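Predicted component of a thermophile-specific DNA repair system, contains a RAMP domain (Methanopyrus kandleri, PDB 4N0L) binds RNA as the Csm3 subunit, a RAMP protein of type III-A CRISPR systems, and may also act as an endonuclease. Local coordinates at residues His178-Thr183 and Glu304-Ser309; Phe224-Val229 and Val268-Ala273; Val38-Val43 and Ser214-Pro219; Glu326-Ala329 and Glu334-Val337. All coordinates share one frame; numbering follows the deposited sequence.

Interaction 1 (His178-Thr183 and Glu304-Ser309)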
loop_
_atom_site.group_PDB
_atom_site.type_symbol
_atom_site.label_atom_id
_atom_site.label_comp_id
_atom_site.label_asym_id
_atom_site.label_seq_id
_atom_site.Cartn_x
_atom_site.Cartn_y
_atom_site.Cartn_z
ATOM N N HIS A 178 3.646 -8.507 12.772
ATOM C CA HIS A 178 3.489 -9.282 13.995
ATOM C C HIS A 178 3.654 -8.374 15.207
ATOM O O HIS A 178 4.305 -7.334 15.115
ATOM C CB HIS A 178 4.505 -10.429 14.035
ATOM C CG HIS A 178 4.255 -11.494 13.016
ATOM N ND1 HIS A 178 3.452 -12.589 13.263
ATOM C CD2 HIS A 178 4.694 -11.637 11.741
ATOM C CE1 HIS A 178 3.411 -13.358 12.192
ATOM N NE2 HIS A 178 4.158 -12.800 11.251
ATOM N N PRO A 179 3.070 -8.761 16.351
ATOM C CA PRO A 179 3.214 -7.914 17.540
ATOM C C PRO A 179 4.668 -7.793 17.986
ATOM O O PRO A 179 5.417 -8.769 17.922
ATOM C CB PRO A 179 2.369 -8.638 18.596
ATOM C CG PRO A 179 2.261 -10.043 18.114
ATOM C CD PRO A 179 2.268 -9.967 16.619
ATOM N N THR A 180 5.064 -6.594 18.403
ATOM C CA THR A 180 6.424 -6.358 18.873
ATOM C C THR A 180 6.620 -7.000 20.241
ATOM O O THR A 180 5.646 -7.339 20.914
ATOM C CB THR A 180 6.747 -4.852 18.962
ATOM O OG1 THR A 180 5.959 -4.249 19.996
ATOM C CG2 THR A 180 6.450 -4.163 17.636
ATOM N N THR A 181 7.876 -7.185 20.637
ATOM C CA THR A 181 8.197 -7.751 21.945
ATOM C C THR A 181 7.540 -6.949 23.068
ATOM O O THR A 181 7.009 -7.521 24.021
ATOM C CB THR A 181 9.721 -7.804 22.173
ATOM O OG1 THR A 181 10.310 -8.726 21.248
ATOM C CG2 THR A 181 10.044 -8.249 23.590
ATOM N N TYR A 182 7.567 -5.625 22.938
ATOM C CA TYR A 182 6.888 -4.740 23.881
ATOM C C TYR A 182 5.396 -5.057 23.959
ATOM O O TYR A 182 4.807 -5.055 25.035
ATOM C CB TYR A 182 7.094 -3.275 23.490
ATOM C CG TYR A 182 6.127 -2.317 24.153
ATOM C CD1 TYR A 182 6.328 -1.894 25.462
ATOM C CD2 TYR A 182 5.020 -1.827 23.469
ATOM C CE1 TYR A 182 5.449 -1.018 26.073
ATOM C CE2 TYR A 182 4.138 -0.947 24.072
ATOM C CZ TYR A 182 4.356 -0.547 25.375
ATOM O OH TYR A 182 3.481 0.327 25.982
ATOM N N THR A 183 4.789 -5.321 22.809
ATOM C CA THR A 183 3.362 -5.602 22.750
ATOM C C THR A 183 3.037 -6.922 23.457
ATOM O O THR A 183 2.018 -7.036 24.140
ATOM C CB THR A 183 2.866 -5.635 21.287
ATOM O OG1 THR A 183 2.969 -4.323 20.724
ATOM C CG2 THR A 183 1.423 -6.094 21.204
ATOM N N GLU A 304 8.445 5.165 21.599
ATOM C CA GLU A 304 7.604 5.670 20.512
ATOM C C GLU A 304 7.521 4.692 19.338
ATOM O O GLU A 304 6.458 4.542 18.735
ATOM C CB GLU A 304 8.116 7.030 20.020
ATOM C CG GLU A 304 8.122 8.139 21.074
ATOM C CD GLU A 304 6.728 8.540 21.549
ATOM O OE1 GLU A 304 5.722 8.061 20.980
ATOM O OE2 GLU A 304 6.639 9.338 22.507
ATOM N N VAL A 305 8.625 4.028 19.009
ATOM C CA VAL A 305 8.606 3.024 17.950
ATOM C C VAL A 305 9.249 1.750 18.489
ATOM O O VAL A 305 10.447 1.526 18.324
ATOM C CB VAL A 305 9.348 3.495 16.679
ATOM C CG1 VAL A 305 9.197 2.468 15.564
ATOM C CG2 VAL A 305 8.825 4.849 16.221
ATOM N N THR A 306 8.432 0.908 19.116
ATOM C CA THR A 306 8.925 -0.238 19.875
ATOM C C THR A 306 9.527 -1.339 19.008
ATOM O O THR A 306 10.328 -2.143 19.487
ATOM C CB THR A 306 7.802 -0.849 20.737
ATOM O OG1 THR A 306 6.869 -1.543 19.899
ATOM C CG2 THR A 306 7.078 0.242 21.504
ATOM N N TYR A 307 9.140 -1.369 17.736
ATOM C CA TYR A 307 9.589 -2.408 16.816
ATOM C C TYR A 307 11.097 -2.373 16.616
ATOM O O TYR A 307 11.720 -3.406 16.367
ATOM C CB TYR A 307 8.888 -2.261 15.464
ATOM C CG TYR A 307 9.214 -3.347 14.457
ATOM C CD1 TYR A 307 9.124 -4.691 14.799
ATOM C CD2 TYR A 307 9.594 -3.027 13.158
ATOM C CE1 TYR A 307 9.404 -5.686 13.874
ATOM C CE2 TYR A 307 9.879 -4.012 12.228
ATOM C CZ TYR A 307 9.782 -5.341 12.592
ATOM O OH TYR A 307 10.071 -6.322 11.669
ATOM N N LEU A 308 11.675 -1.181 16.730
ATOM C CA LEU A 308 13.096 -0.996 16.459
ATOM C C LEU A 308 13.979 -1.794 17.416
ATOM O O LEU A 308 15.066 -2.231 17.040
ATOM C CB LEU A 308 13.464 0.488 16.519
ATOM C CG LEU A 308 12.770 1.380 15.482
ATOM C CD1 LEU A 308 13.366 2.779 15.483
ATOM C CD2 LEU A 308 12.819 0.771 14.081
ATOM N N SER A 309 13.507 -1.998 18.642
ATOM C CA SER A 309 14.284 -2.737 19.636
ATOM C C SER A 309 14.340 -4.233 19.338
ATOM O O SER A 309 15.197 -4.943 19.863
ATOM C CB SER A 309 13.708 -2.516 21.039
ATOM O OG SER A 309 13.857 -1.169 21.455
HETATM O O HOH W 1 9.272 -4.085 21.308
#

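Interaction 2 (Phe224-Val229 and Val268-Ala273)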
loop_
_atom_site.group_PDB
_atom_site.type_symbol
_atom_site.label_atom_id
_atom_site.label_comp_id
_atom_site.label_asym_id
_atom_site.label_seq_id
_atom_site.Cartn_x
_atom_site.Cartn_y
_atom_site.Cartn_z
ATOM N N PHE A 224 2.420 -3.459 16.076
ATOM C CA PHE A 224 2.852 -4.483 15.139
ATOM C C PHE A 224 3.949 -3.931 14.242
ATOM O O PHE A 224 3.874 -2.788 13.794
ATOM C CB PHE A 224 1.667 -4.992 14.310
ATOM C CG PHE A 224 0.567 -5.605 15.139
ATOM C CD1 PHE A 224 -0.337 -4.805 15.829
ATOM C CD2 PHE A 224 0.446 -6.982 15.240
ATOM C CE1 PHE A 224 -1.340 -5.367 16.600
ATOM C CE2 PHE A 224 -0.560 -7.550 16.009
ATOM C CZ PHE A 224 -1.453 -6.740 16.690
ATOM N N GLY A 225 4.985 -4.733 14.019
ATOM C CA GLY A 225 6.114 -4.321 13.205
ATOM C C GLY A 225 5.713 -3.898 11.807
ATOM O O GLY A 225 4.918 -4.572 11.155
ATOM N N LEU A 226 6.256 -2.778 11.364
ATOM C CA LEU A 226 6.001 -2.268 10.033
ATOM C C LEU A 226 7.284 -2.213 9.219
ATOM O O LEU A 226 8.170 -1.421 9.481
ATOM C CB LEU A 226 5.356 -0.888 10.092
ATOM C CG LEU A 226 4.945 -0.296 8.749
ATOM C CD1 LEU A 226 3.838 -1.111 8.106
ATOM C CD2 LEU A 226 4.513 1.146 8.910
ATOM N N GLU A 227 7.385 -3.077 8.236
ATOM C CA GLU A 227 8.152 -3.039 7.023
ATOM C C GLU A 227 7.339 -3.081 5.528
ATOM O O GLU A 227 6.568 -3.921 4.954
ATOM C CB GLU A 227 9.114 -4.223 7.126
ATOM C CG GLU A 227 10.337 -4.077 6.232
ATOM C CD GLU A 227 11.249 -5.286 6.274
ATOM O OE1 GLU A 227 11.574 -5.824 5.192
ATOM O OE2 GLU A 227 11.655 -5.686 7.385
ATOM N N VAL A 228 7.649 -1.941 4.924
ATOM C CA VAL A 228 7.054 -1.813 3.602
ATOM C C VAL A 228 8.159 -1.582 2.579
ATOM O O VAL A 228 8.924 -0.625 2.692
ATOM C CB VAL A 228 6.038 -0.656 3.544
ATOM C CG1 VAL A 228 5.321 -0.641 2.204
ATOM C CG2 VAL A 228 5.033 -0.771 4.682
ATOM N N VAL A 229 8.240 -2.457 1.580
ATOM C CA VAL A 229 9.299 -2.368 0.580
ATOM C C VAL A 229 8.759 -1.851 -0.750
ATOM O O VAL A 229 7.860 -2.449 -1.339
ATOM C CB VAL A 229 9.980 -3.735 0.343
ATOM C CG1 VAL A 229 11.150 -3.580 -0.616
ATOM C CG2 VAL A 229 10.448 -4.338 1.658
ATOM N N VAL A 268 -5.822 2.761 13.291
ATOM C CA VAL A 268 -4.382 2.540 13.398
ATOM C C VAL A 268 -3.548 3.778 13.105
ATOM O O VAL A 268 -4.001 4.720 12.455
ATOM C CB VAL A 268 -3.893 1.418 12.440
ATOM C CG1 VAL A 268 -4.527 0.076 12.790
ATOM C CG2 VAL A 268 -4.150 1.799 10.983
ATOM N N GLU A 269 -2.316 3.754 13.601
ATOM C CA GLU A 269 -1.320 4.766 13.288
ATOM C C GLU A 269 -0.130 4.081 12.639
ATOM O O GLU A 269 0.352 3.065 13.142
ATOM C CB GLU A 269 -0.858 5.496 14.547
ATOM C CG GLU A 269 -1.938 6.228 15.317
ATOM C CD GLU A 269 -1.464 6.640 16.703
ATOM O OE1 GLU A 269 -0.266 6.442 17.005
ATOM O OE2 GLU A 269 -2.286 7.152 17.492
ATOM N N PHE A 270 0.352 4.628 11.531
ATOM C CA PHE A 270 1.599 4.146 10.954
ATOM C C PHE A 270 2.756 5.019 11.415
ATOM O O PHE A 270 2.978 6.107 10.884
ATOM C CB PHE A 270 1.521 4.116 9.426
ATOM C CG PHE A 270 0.501 3.152 8.895
ATOM C CD1 PHE A 270 -0.773 3.580 8.557
ATOM C CD2 PHE A 270 0.815 1.808 8.743
ATOM C CE1 PHE A 270 -1.713 2.691 8.072
ATOM C CE2 PHE A 270 -0.120 0.912 8.258
ATOM C CZ PHE A 270 -1.388 1.353 7.921
ATOM N N ARG A 271 3.504 4.530 12.396
ATOM C CA ARG A 271 4.621 5.286 12.941
ATOM C C ARG A 271 5.881 4.889 12.189
ATOM O O ARG A 271 6.469 3.840 12.444
ATOM C CB ARG A 271 4.772 5.032 14.442
ATOM C CG ARG A 271 3.617 5.581 15.268
ATOM C CD ARG A 271 3.725 5.203 16.737
ATOM N NE ARG A 271 2.665 5.826 17.527
ATOM C CZ ARG A 271 2.802 6.232 18.785
ATOM N NH1 ARG A 271 3.956 6.073 19.420
ATOM N NH2 ARG A 271 1.776 6.791 19.416
ATOM N N ILE A 272 6.279 5.733 11.247
ATOM C CA ILE A 272 7.360 5.405 10.330
ATOM C C ILE A 272 8.633 6.135 10.735
ATOM O O ILE A 272 8.723 7.359 10.630
ATOM C CB ILE A 272 6.985 5.760 8.882
ATOM C CG1 ILE A 272 5.708 5.017 8.480
ATOM C CG2 ILE A 272 8.129 5.429 7.939
ATOM C CD1 ILE A 272 5.092 5.498 7.181
ATOM N N ALA A 273 9.613 5.372 11.203
ATOM C CA ALA A 273 10.824 5.942 11.777
ATOM C C ALA A 273 11.859 6.313 10.719
ATOM O O ALA A 273 12.629 7.259 10.905
ATOM C CB ALA A 273 11.429 4.971 12.778
#

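Interaction 3 (Val38-Val43 and Ser214-Pro219)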
loop_
_atom_site.group_PDB
_atom_site.type_symbol
_atom_site.label_atom_id
_atom_site.label_comp_id
_atom_site.label_asym_id
_atom_site.label_seq_id
_atom_site.Cartn_x
_atom_site.Cartn_y
_atom_site.Cartn_z
ATOM N N VAL A 38 -7.223 -8.504 11.119
ATOM C CA VAL A 38 -6.509 -9.017 12.282
ATOM C C VAL A 38 -6.900 -10.467 12.523
ATOM O O VAL A 38 -8.043 -10.764 12.868
ATOM C CB VAL A 38 -6.799 -8.187 13.546
ATOM C CG1 VAL A 38 -6.077 -8.780 14.746
ATOM C CG2 VAL A 38 -6.384 -6.740 13.334
ATOM N N ILE A 39 -5.949 -11.374 12.329
ATOM C CA ILE A 39 -6.229 -12.801 12.437
ATOM C C ILE A 39 -5.191 -13.523 13.287
ATOM O O ILE A 39 -4.136 -12.974 13.599
ATOM C CB ILE A 39 -6.288 -13.471 11.045
ATOM C CG1 ILE A 39 -4.941 -13.342 10.331
ATOM C CG2 ILE A 39 -7.392 -12.860 10.196
ATOM C CD1 ILE A 39 -4.842 -14.171 9.065
ATOM N N ARG A 40 -5.508 -14.758 13.664
ATOM C CA ARG A 40 -4.612 -15.576 14.471
ATOM C C ARG A 40 -3.526 -16.217 13.615
ATOM O O ARG A 40 -3.805 -16.764 12.547
ATOM C CB ARG A 40 -5.400 -16.663 15.206
ATOM C CG ARG A 40 -4.607 -17.399 16.272
ATOM C CD ARG A 40 -4.443 -16.573 17.532
ATOM N NE ARG A 40 -5.660 -16.554 18.338
ATOM C CZ ARG A 40 -5.702 -16.201 19.619
ATOM N NH1 ARG A 40 -4.592 -15.843 20.250
ATOM N NH2 ARG A 40 -6.856 -16.213 20.273
ATOM N N ASP A 41 -2.288 -16.142 14.090
ATOM C CA ASP A 41 -1.170 -16.784 13.412
ATOM C C ASP A 41 -1.035 -18.222 13.900
ATOM O O ASP A 41 -0.793 -18.456 15.083
ATOM C CB ASP A 41 0.128 -16.014 13.655
ATOM C CG ASP A 41 1.333 -16.680 13.016
ATOM O OD1 ASP A 41 2.472 -16.282 13.340
ATOM O OD2 ASP A 41 1.143 -17.611 12.206
ATOM N N PRO A 42 -1.205 -19.191 12.989
ATOM C CA PRO A 42 -1.096 -20.616 13.324
ATOM C C PRO A 42 0.252 -20.972 13.949
ATOM O O PRO A 42 0.313 -21.812 14.848
ATOM C CB PRO A 42 -1.262 -21.305 11.969
ATOM C CG PRO A 42 -2.060 -20.344 11.155
ATOM C CD PRO A 42 -1.598 -18.982 11.585
ATOM N N VAL A 43 1.315 -20.329 13.475
ATOM C CA VAL A 43 2.667 -20.622 13.938
ATOM C C VAL A 43 2.934 -20.087 15.344
ATOM O O VAL A 43 3.199 -20.856 16.268
ATOM C CB VAL A 43 3.722 -20.042 12.977
ATOM C CG1 VAL A 43 5.120 -20.233 13.543
ATOM C CG2 VAL A 43 3.604 -20.692 11.609
ATOM N N SER A 214 -14.869 -14.959 20.714
ATOM C CA SER A 214 -13.538 -15.377 20.273
ATOM C C SER A 214 -12.753 -16.226 21.300
ATOM O O SER A 214 -12.242 -17.281 20.921
ATOM C CB SER A 214 -12.711 -14.151 19.856
ATOM N N MET A 215 -12.630 -15.818 22.573
ATOM C CA MET A 215 -13.151 -14.569 23.135
ATOM C C MET A 215 -12.030 -13.604 23.517
ATOM O O MET A 215 -12.221 -12.723 24.356
ATOM C CB MET A 215 -14.036 -14.852 24.356
ATOM C CG MET A 215 -15.527 -14.719 24.075
ATOM S SD MET A 215 -16.368 -13.525 25.140
ATOM C CE MET A 215 -16.945 -14.582 26.464
ATOM N N GLU A 216 -10.865 -13.769 22.896
ATOM C CA GLU A 216 -9.735 -12.887 23.167
ATOM C C GLU A 216 -9.668 -11.768 22.140
ATOM O O GLU A 216 -10.041 -11.945 20.981
ATOM C CB GLU A 216 -8.422 -13.668 23.178
ATOM C CG GLU A 216 -8.229 -14.546 24.400
ATOM C CD GLU A 216 -6.888 -15.251 24.417
ATOM O OE1 GLU A 216 -6.143 -15.111 23.429
ATOM O OE2 GLU A 216 -6.595 -15.974 25.394
ATOM N N ARG A 217 -9.156 -10.626 22.576
ATOM C CA ARG A 217 -9.118 -9.414 21.774
ATOM C C ARG A 217 -7.712 -8.837 21.735
ATOM O O ARG A 217 -6.864 -9.201 22.548
ATOM C CB ARG A 217 -10.090 -8.393 22.348
ATOM C CG ARG A 217 -11.539 -8.782 22.196
ATOM C CD ARG A 217 -12.425 -7.717 22.791
ATOM N NE ARG A 217 -12.336 -6.463 22.059
ATOM C CZ ARG A 217 -13.004 -6.215 20.940
ATOM N NH1 ARG A 217 -13.796 -7.148 20.426
ATOM N NH2 ARG A 217 -12.877 -5.044 20.334
ATOM N N VAL A 218 -7.460 -7.952 20.780
ATOM C CA VAL A 218 -6.192 -7.234 20.730
ATOM C C VAL A 218 -6.379 -5.872 21.395
ATOM O O VAL A 218 -7.143 -5.047 20.903
ATOM C CB VAL A 218 -5.698 -7.048 19.284
ATOM C CG1 VAL A 218 -4.330 -6.392 19.272
ATOM C CG2 VAL A 218 -5.651 -8.385 18.573
ATOM N N PRO A 219 -5.691 -5.637 22.524
ATOM C CA PRO A 219 -5.882 -4.395 23.286
ATOM C C PRO A 219 -5.475 -3.147 22.514
ATOM O O PRO A 219 -4.594 -3.203 21.657
ATOM C CB PRO A 219 -4.975 -4.580 24.509
ATOM C CG PRO A 219 -4.719 -6.044 24.591
ATOM C CD PRO A 219 -4.754 -6.557 23.188
#

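Interaction 4 (Glu326-Ala329 and Glu334-Val337)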
loop_
_atom_site.group_PDB
_atom_site.type_symbol
_atom_site.label_atom_id
_atom_site.label_comp_id
_atom_site.label_asym_id
_atom_site.label_seq_id
_atom_site.Cartn_x
_atom_site.Cartn_y
_atom_site.Cartn_z
ATOM N N GLU A 326 13.126 16.259 11.486
ATOM C CA GLU A 326 12.273 16.841 12.511
ATOM C C GLU A 326 12.674 16.327 13.886
ATOM O O GLU A 326 13.345 15.301 14.000
ATOM C CB GLU A 326 10.805 16.503 12.239
ATOM C CG GLU A 326 9.825 17.630 12.523
ATOM C CD GLU A 326 10.117 18.870 11.706
ATOM O OE1 GLU A 326 10.020 18.800 10.461
ATOM O OE2 GLU A 326 10.441 19.917 12.305
ATOM N N ASP A 327 12.261 17.037 14.930
ATOM C CA ASP A 327 12.578 16.631 16.292
ATOM C C ASP A 327 11.579 15.560 16.722
ATOM O O ASP A 327 10.772 15.768 17.629
ATOM C CB ASP A 327 12.540 17.833 17.239
ATOM C CG ASP A 327 12.974 17.482 18.650
ATOM O OD1 ASP A 327 13.736 16.507 18.818
ATOM O OD2 ASP A 327 12.551 18.185 19.594
ATOM N N ARG A 328 11.645 14.413 16.052
ATOM C CA ARG A 328 10.682 13.328 16.232
ATOM C C ARG A 328 11.350 11.974 16.045
ATOM O O ARG A 328 12.323 11.851 15.302
ATOM C CB ARG A 328 9.525 13.453 15.231
ATOM C CG ARG A 328 8.815 14.798 15.185
ATOM C CD ARG A 328 7.672 14.830 16.181
ATOM N NE ARG A 328 6.738 13.735 15.927
ATOM C CZ ARG A 328 5.781 13.767 15.002
ATOM N NH1 ARG A 328 4.983 12.722 14.835
ATOM N NH2 ARG A 328 5.621 14.842 14.243
ATOM N N ALA A 329 10.809 10.953 16.700
ATOM C CA ALA A 329 11.324 9.599 16.550
ATOM C C ALA A 329 10.716 8.947 15.310
ATOM O O ALA A 329 11.295 8.030 14.729
ATOM C CB ALA A 329 11.026 8.774 17.793
ATOM N N GLU A 334 1.185 11.301 6.471
ATOM C CA GLU A 334 0.892 12.629 5.942
ATOM C C GLU A 334 2.055 13.594 6.177
ATOM O O GLU A 334 2.269 14.529 5.403
ATOM C CB GLU A 334 -0.386 13.174 6.581
ATOM C CG GLU A 334 -0.820 14.539 6.084
ATOM C CD GLU A 334 -1.985 15.099 6.876
ATOM O OE1 GLU A 334 -2.378 14.468 7.879
ATOM O OE2 GLU A 334 -2.506 16.170 6.495
ATOM N N GLU A 335 2.820 13.353 7.236
ATOM C CA GLU A 335 3.980 14.186 7.535
ATOM C C GLU A 335 5.138 13.892 6.584
ATOM O O GLU A 335 5.869 14.799 6.187
ATOM C CB GLU A 335 4.418 13.991 8.989
ATOM C CG GLU A 335 3.355 14.390 9.999
ATOM C CD GLU A 335 3.830 14.257 11.431
ATOM O OE1 GLU A 335 4.138 13.123 11.856
ATOM O OE2 GLU A 335 3.897 15.287 12.133
ATOM N N TRP A 336 5.300 12.625 6.219
ATOM C CA TRP A 336 6.295 12.243 5.222
ATOM C C TRP A 336 5.995 12.876 3.867
ATOM O O TRP A 336 6.910 13.281 3.149
ATOM C CB TRP A 336 6.375 10.723 5.086
ATOM C CG TRP A 336 7.190 10.074 6.160
ATOM C CD1 TRP A 336 6.723 9.387 7.241
ATOM C CD2 TRP A 336 8.619 10.063 6.264
ATOM N NE1 TRP A 336 7.772 8.940 8.007
ATOM C CE2 TRP A 336 8.948 9.345 7.430
ATOM C CE3 TRP A 336 9.654 10.589 5.481
ATOM C CZ2 TRP A 336 10.265 9.137 7.836
ATOM C CZ3 TRP A 336 10.961 10.383 5.885
ATOM C CH2 TRP A 336 11.255 9.665 7.051
ATOM N N VAL A 337 4.713 12.946 3.520
ATOM C CA VAL A 337 4.287 13.554 2.264
ATOM C C VAL A 337 4.749 15.003 2.176
ATOM O O VAL A 337 5.364 15.413 1.192
ATOM C CB VAL A 337 2.753 13.515 2.102
ATOM C CG1 VAL A 337 2.318 14.371 0.922
ATOM C CG2 VAL A 337 2.277 12.091 1.917
#

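Interaction 1 (His178-Thr183 and Glu304-Ser309)
Thr306 carries most of the joining between His178-Thr183 and Glu304-Ser309, its carbons meeting Tyr182 and its hydroxyl meeting Thr180. CB lies 3.7 Å from CB of Tyr182, at the root of that tyrosine. From there the methyl CG2 runs on to the ring and touches Tyr182 CD2 at 3.5 Å, in an oblique approach. The hydroxyl takes the other branch. With chi1 at 72°, OG1 sits between the backbone N and the carbonyl carbon and is turned to Thr180, whose OG1 is 2.9 Å from Thr306 OG1. Thr183 OG1 also lies 3.1 Å from Thr180 OG1, so the three hydroxyls form a chain in which the sharing of protons is not settled. The strongest polar partner of Thr306 OG1 lies outside both segments: it is Glu13 OE2, a bond that would help to orient the hydroxyl met by Thr180. The methyl of Thr180 serves the next residue, its CG2 packing 3.8 Å from CB of Tyr307 and lying obliquely near CD1 of its ring. A water molecule spans the backbones, accepting from Tyr182 N at 2.8 Å and reaching Thr306 O at 2.9 Å. Thr180 is the N-cap residue of helix 181-191, so the contact fastens the beginning of this helix to the segment that follows helix 295-300. Arg223 of strand 223-231 packs against Thr180, Tyr182 and Thr306, while Glu13 reaches the hydroxyls from strand 7-16, the central strand of the main sheet.

Interaction 2 (Phe224-Val229 and Val268-Ala273)
Leu226 overlaps the rim of the Phe270 ring, its CD2 methyl lying near the ring plane and 3.8 Å from Phe270 CD2. The two residues belong to the antiparallel sheet of the RRM-like fold, on strands 223-231 and 268-278. These strands are not neighbours: strand 7-16 runs between them, so no hydrogen bond joins the two segments and side chains make the contact across the middle strand. Leu226 pairs through its backbone with Gly12 of that strand, and the absence of a side chain there is consistent with so direct a crossing. With CG anti to the backbone N (chi1 -176°), the leucine extends toward strand 268-278. The same CD2 methyl also meets Ile272 CG1 at 4.1 Å, so one branch of the leucine touches two residues that lie two positions apart on a single strand. Helix 238-255 packs on this face, with Leu249 and Val252 against Phe270 and Met246 against Ile272. The intervening Arg271 instead joins Glu269 in a side-on salt bridge. Its NE and NH2 both bond to Glu269 OE1, at 3.0 and 3.2 Å, and that oxygen lies only 3° out of the guanidinium plane.

Interaction 3 (Val38-Val43 and Ser214-Pro219)
Arg40 and Glu216 have the largest areas buried by this contact, followed by Val38, which packs on Val218. The arginine leaves its backbone with CG anti to N, then bends at both chi2 and chi3, a double turn that brings the guanidinium to Glu216. Its NH2 makes a weak but fairly straight salt-bridge hydrogen bond to Glu216 OE1, 3.4 Å long with an angle of 160° at the hydrogen. The oxygen comes to the guanidinium at its edge, yet the guanidinium and carboxylate planes are turned 55° apart, and the pairing stays one-sided. Stronger partners lie elsewhere: Arg40 NH1 bonds to the carbonyl of Gly45, and Glu216 OE2 to the hydroxyl of Thr195, which suggests that each charged group is held mainly by its own surroundings.

Deeper in, Val38 contributes a single methyl, CG1, which rests 3.9 Å from Val218 CG2. This apolar pair is buried, whereas the ion pair beside it is only partly so. The short pieces Val38-Arg40 and Glu216-Val218 run 134° apart and share no backbone bonds. Each is paired with a different strand, 39-40 with 47-48 and 217-218 with 20-21, so side chains bring together two short strand pairs, that of 217-218 only weakly bonded. Pro47 touches both valines, Thr20 of strand 20-21 does likewise, and Phe188 of helix 181-191 packs against Val218.

Interaction 4 (Glu326-Ala329 and Glu334-Val337)
Arg328 follows an inverse gamma turn centred on Asp327, in which Arg328 N makes a weak bond to Glu326 O, and from its extended backbone it faces Glu335 on the helix 333-338. The arginine side chain bends at chi2 and chi3, whereas the glutamate runs out extended beyond CG, and the two side chains cross at about a right angle. Contact is end-on and bidentate. Arg328 NH2 bonds to Glu335 OE2 at 2.8 Å with a fairly straight angle of 163°, and OE2 lies close to the guanidinium plane. The second arm is more bent: Arg328 NH1 reaches the syn lone pair of Glu335 OE1 at 3.1 Å, with an angle of 137°. This two-armed salt bridge ties the loop after helix 322-325 to the first turn of the next helix. Glu335 OE1 also accepts from the backbone N of Arg332, a bond resembling one half of a capping box, which would hold the carboxylate near the helix start. Tyr330, within the connection, gives the arginine a cation-pi partner. Another arginine, Arg339, spans the same two segments, its NE in a salt bridge with Glu326 OE1 and its NH1 bonded to the carbonyl O of Glu335.

In the fold
Interaction 2 lies in the main sheet, and the other three contacts all touch it. Interaction 1, about 10 Å away between centres, joins it through His178 O and Gly225 N (2.9 Å) and through the salt bridge of Glu304 OE1 with Arg271 NH1 (3.1 Å). Interaction 4, its centre about 13 Å from that of interaction 2, is tied to strand 268-278, where Trp336 NE1 meets Ile272 O at 3.2 Å. Phe224 CZ packs on Val218 CG1 of interaction 3. Interactions 3 and 4 are the most remote pair, with centres about 31 Å apart and nearest atoms about 20 Å apart. All four contacts lie away from the zinc site of His86, Cys88, Cys115 and Cys118.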